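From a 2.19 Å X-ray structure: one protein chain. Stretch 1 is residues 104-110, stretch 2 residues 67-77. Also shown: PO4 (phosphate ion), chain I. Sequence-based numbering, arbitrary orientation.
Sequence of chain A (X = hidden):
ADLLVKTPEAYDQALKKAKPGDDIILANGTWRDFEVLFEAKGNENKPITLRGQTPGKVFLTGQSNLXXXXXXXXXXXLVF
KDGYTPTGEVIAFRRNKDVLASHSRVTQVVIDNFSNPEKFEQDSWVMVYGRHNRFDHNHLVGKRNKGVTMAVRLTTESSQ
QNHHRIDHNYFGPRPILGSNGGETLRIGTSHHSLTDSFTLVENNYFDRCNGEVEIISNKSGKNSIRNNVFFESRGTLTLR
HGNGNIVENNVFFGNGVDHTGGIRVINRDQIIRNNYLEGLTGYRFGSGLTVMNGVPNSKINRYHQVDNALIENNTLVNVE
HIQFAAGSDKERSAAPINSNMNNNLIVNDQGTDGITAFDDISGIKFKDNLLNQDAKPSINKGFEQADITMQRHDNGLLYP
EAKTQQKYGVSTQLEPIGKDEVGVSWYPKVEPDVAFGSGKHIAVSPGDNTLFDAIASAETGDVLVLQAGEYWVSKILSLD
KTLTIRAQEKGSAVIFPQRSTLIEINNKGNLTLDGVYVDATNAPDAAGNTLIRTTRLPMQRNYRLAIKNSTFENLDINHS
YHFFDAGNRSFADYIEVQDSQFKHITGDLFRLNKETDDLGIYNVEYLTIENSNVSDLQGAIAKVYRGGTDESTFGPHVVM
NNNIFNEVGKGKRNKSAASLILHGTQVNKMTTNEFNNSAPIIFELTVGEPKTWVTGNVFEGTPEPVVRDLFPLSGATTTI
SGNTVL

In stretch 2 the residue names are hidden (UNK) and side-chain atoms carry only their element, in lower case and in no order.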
# COMPACT_ATOMS: atom_id res chain seq x y z
N SER A 104 -2.97 -12.65 40.39
CA SER A 104 -2.71 -11.24 40.16
C SER A 104 -3.93 -10.58 39.53
O SER A 104 -4.79 -11.24 38.95
CB SER A 104 -1.48 -11.05 39.26
OG SER A 104 -0.34 -11.54 39.93
N ARG A 105 -4.01 -9.27 39.66
CA ARG A 105 -5.24 -8.57 39.34
C ARG A 105 -4.93 -7.29 38.59
O ARG A 105 -4.03 -6.54 38.98
CB ARG A 105 -6.02 -8.28 40.62
CG ARG A 105 -7.29 -7.51 40.43
CD ARG A 105 -7.97 -7.27 41.76
NE ARG A 105 -9.23 -6.56 41.61
CZ ARG A 105 -9.91 -6.04 42.62
NH1 ARG A 105 -11.06 -5.41 42.40
NH2 ARG A 105 -9.45 -6.17 43.85
N VAL A 106 -5.66 -7.05 37.50
CA VAL A 106 -5.64 -5.77 36.81
C VAL A 106 -7.04 -5.20 36.92
O VAL A 106 -8.00 -5.81 36.45
CB VAL A 106 -5.22 -5.91 35.34
CG1 VAL A 106 -5.37 -4.57 34.61
CG2 VAL A 106 -3.82 -6.45 35.22
N THR A 107 -7.16 -4.03 37.55
CA THR A 107 -8.46 -3.46 37.84
C THR A 107 -8.41 -1.95 37.62
O THR A 107 -7.39 -1.32 37.88
CB THR A 107 -8.93 -3.77 39.28
OG1 THR A 107 -10.23 -3.21 39.52
CG2 THR A 107 -7.93 -3.22 40.32
N GLN A 108 -9.49 -1.40 37.08
CA GLN A 108 -9.61 0.03 36.91
C GLN A 108 -8.50 0.58 36.02
O GLN A 108 -7.86 1.59 36.32
CB GLN A 108 -9.62 0.75 38.27
CG GLN A 108 -10.81 0.37 39.16
CD GLN A 108 -11.04 1.39 40.27
OE1 GLN A 108 -11.11 2.57 40.01
NE2 GLN A 108 -11.18 0.92 41.50
N VAL A 109 -8.26 -0.09 34.90
CA VAL A 109 -7.42 0.53 33.89
C VAL A 109 -8.19 0.66 32.59
O VAL A 109 -9.03 -0.18 32.22
CB VAL A 109 -6.05 -0.16 33.68
CG1 VAL A 109 -5.71 -1.13 34.77
CG2 VAL A 109 -5.88 -0.72 32.28
N VAL A 110 -7.91 1.76 31.90
CA VAL A 110 -8.56 2.15 30.66
C VAL A 110 -7.58 1.90 29.52
O VAL A 110 -6.41 2.26 29.62
CB VAL A 110 -8.97 3.63 30.70
CG1 VAL A 110 -9.52 4.07 29.37
CG2 VAL A 110 -9.95 3.92 31.83
N UNK A 67 3.54 -5.60 31.44
CA UNK A 67 3.69 -7.03 31.68
C UNK A 67 3.70 -7.26 33.17
O UNK A 67 4.37 -6.54 33.91
c UNK A 67 6.19 -8.13 28.88
n UNK A 67 8.98 -8.66 28.80
c UNK A 67 4.96 -7.58 31.03
n UNK A 67 9.44 -6.45 29.25
c UNK A 67 4.89 -7.67 29.50
c UNK A 67 8.56 -7.42 29.05
n UNK A 67 7.26 -7.15 29.10
N UNK A 68 2.91 -8.24 33.63
CA UNK A 68 2.93 -8.70 35.00
C UNK A 68 3.67 -10.03 35.07
O UNK A 68 3.49 -10.89 34.21
c UNK A 68 -0.42 -7.96 36.89
c UNK A 68 0.09 -7.10 34.57
c UNK A 68 0.68 -7.66 35.86
c UNK A 68 1.52 -8.89 35.56
N UNK A 69 4.50 -10.20 36.10
CA UNK A 69 5.24 -11.45 36.26
C UNK A 69 5.45 -11.73 37.74
O UNK A 69 5.83 -10.83 38.48
c UNK A 69 6.59 -11.38 35.52
N UNK A 70 5.21 -12.97 38.17
CA UNK A 70 5.29 -13.28 39.59
C UNK A 70 3.94 -13.65 40.18
O UNK A 70 3.18 -14.37 39.55
N UNK A 71 3.61 -13.16 41.36
CA UNK A 71 2.33 -13.52 41.95
C UNK A 71 1.91 -12.48 42.97
O UNK A 71 2.73 -11.72 43.49
c UNK A 71 2.38 -14.91 42.60
c UNK A 71 3.58 -15.14 43.49
o UNK A 71 2.74 -17.35 43.82
c UNK A 71 3.50 -16.46 44.24
o UNK A 71 4.17 -16.59 45.29
N UNK A 72 0.60 -12.46 43.24
CA UNK A 72 -0.01 -11.55 44.21
C UNK A 72 0.30 -10.09 43.88
O UNK A 72 0.67 -9.29 44.74
c UNK A 72 0.60 -14.47 46.11
c UNK A 72 0.42 -11.93 45.63
c UNK A 72 -1.51 -14.85 46.58
n UNK A 72 -0.32 -15.43 46.47
c UNK A 72 -0.06 -13.29 46.02
n UNK A 72 -1.38 -13.57 46.31
N UNK A 73 0.11 -9.73 42.62
CA UNK A 73 0.28 -8.37 42.14
C UNK A 73 -1.08 -7.75 41.87
O UNK A 73 -2.05 -8.44 41.54
c UNK A 73 3.10 -9.22 39.57
c UNK A 73 3.35 -8.64 42.02
c UNK A 73 1.12 -8.33 40.87
c UNK A 73 2.40 -9.17 40.93
N UNK A 74 -1.14 -6.42 41.98
CA UNK A 74 -2.31 -5.64 41.59
C UNK A 74 -1.84 -4.44 40.78
O UNK A 74 -0.89 -3.76 41.18
c UNK A 74 -3.11 -5.17 42.80
c UNK A 74 -4.25 -5.93 44.93
c UNK A 74 -3.49 -6.35 43.70
c UNK A 74 -4.34 -4.42 42.34
N UNK A 75 -2.48 -4.18 39.64
CA UNK A 75 -2.23 -2.99 38.84
C UNK A 75 -3.55 -2.23 38.69
O UNK A 75 -4.56 -2.83 38.32
c UNK A 75 -1.44 -2.07 36.66
c UNK A 75 -0.37 -4.12 37.58
c UNK A 75 -1.66 -3.34 37.46
N UNK A 76 -3.53 -0.92 38.96
CA UNK A 76 -4.78 -0.17 38.89
C UNK A 76 -4.54 1.30 38.57
O UNK A 76 -3.47 1.86 38.82
o UNK A 76 -4.91 0.41 41.25
c UNK A 76 -5.57 -0.27 40.20
N UNK A 77 -5.58 1.92 38.02
CA UNK A 77 -5.59 3.37 37.87
C UNK A 77 -4.68 3.92 36.80
O UNK A 77 -4.03 4.95 37.02
P PO4 I . 12.62 -8.47 28.80
O1 PO4 I . 12.05 -7.07 28.78
O2 PO4 I . 13.82 -8.52 29.72
O3 PO4 I . 11.60 -9.48 29.28
O4 PO4 I . 13.04 -8.83 27.40

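Position 67 carries three carbons, a nitrogen, then a carbon bearing two more nitrogens. That guanidinium makes it Arg-67, which touches nothing on stretch 1; its NH1 and NH2 instead hydrogen-bond the phosphate, NH1 to O3 at 2.8 Å and NH2 to O1 at 2.7 Å.

Position 68 has four carbons forked at the second. It points toward stretch 1, and one terminal carbon lies 4.0 Å from Val-106 CG2, another 4.0 Å from Ser-104 CB. This is Leu-68, buried.

Position 69 has one carbon, directed away from stretch 1: Ala-69.

Position 70 has no side-chain atoms. With phi/psi of 113/-137, a CB would jam against the preceding carbonyl oxygen, so the backbone itself calls for Gly-70.

Position 71 has three carbons, the third with two oxygens, a carboxylate: Glu-71. Its CB points away, and its contact is made by the backbone, CA to Ser-104 OG at 3.9 Å.

Position 72 has one carbon and a five-membered ring of three carbons and two nitrogens. This is His-72; its ring stays clear of stretch 1, while its backbone N sits 3.6 Å from Ser-104 OG.

Position 73 again has four carbons forked at the second, with its CB 3.6 Å from Ser-104 OG: Leu-73. Leu-73 N donates to Ser-104 OG at 3.3 Å, and Leu-73 O accepts from Arg-105 N at 2.8 Å.

Position 74 has four carbons forked at the first, one arm two carbons long. The fork at CB gives Ile-74, whose CG1 is 4.4 Å from Arg-105 CB and whose CG2 is 4.3 Å from Thr-107 CG2.

Position 75 has three carbons, one carrying the other two: Val-75. It shares a face with Val-106, whose CG2 reaches its CB at 4.4 Å.

Position 76 has one carbon and one oxygen, the carbon 3.8 Å from Thr-107 CG2. It is Ser-76, in the p rotamer.

Position 77 has no side chain and a phi of 73°, which favours glycine. Gly-77 N donates to Gln-108 O at 2.9 Å.

The contact is a parallel strand pairing carried mainly by backbone. Arg-105 reads two partners, its N bonding Leu-73 O and its O accepting from Val-75 N at 2.9 Å; Val-75 O then takes Thr-107 N at 3.0 Å. Alternation sorts the side chains: Val-106 and Val-75 share one face, where Leu-68 also packs on Val-106, while Arg-105 and Ile-74 lie on the other. Ser-104 OG supplies a side-chain acceptor at one end, and at the other Gly-77 meets Gln-108 where both chains turn.

Stretch 2 67-77: RLAGEHLIVSG
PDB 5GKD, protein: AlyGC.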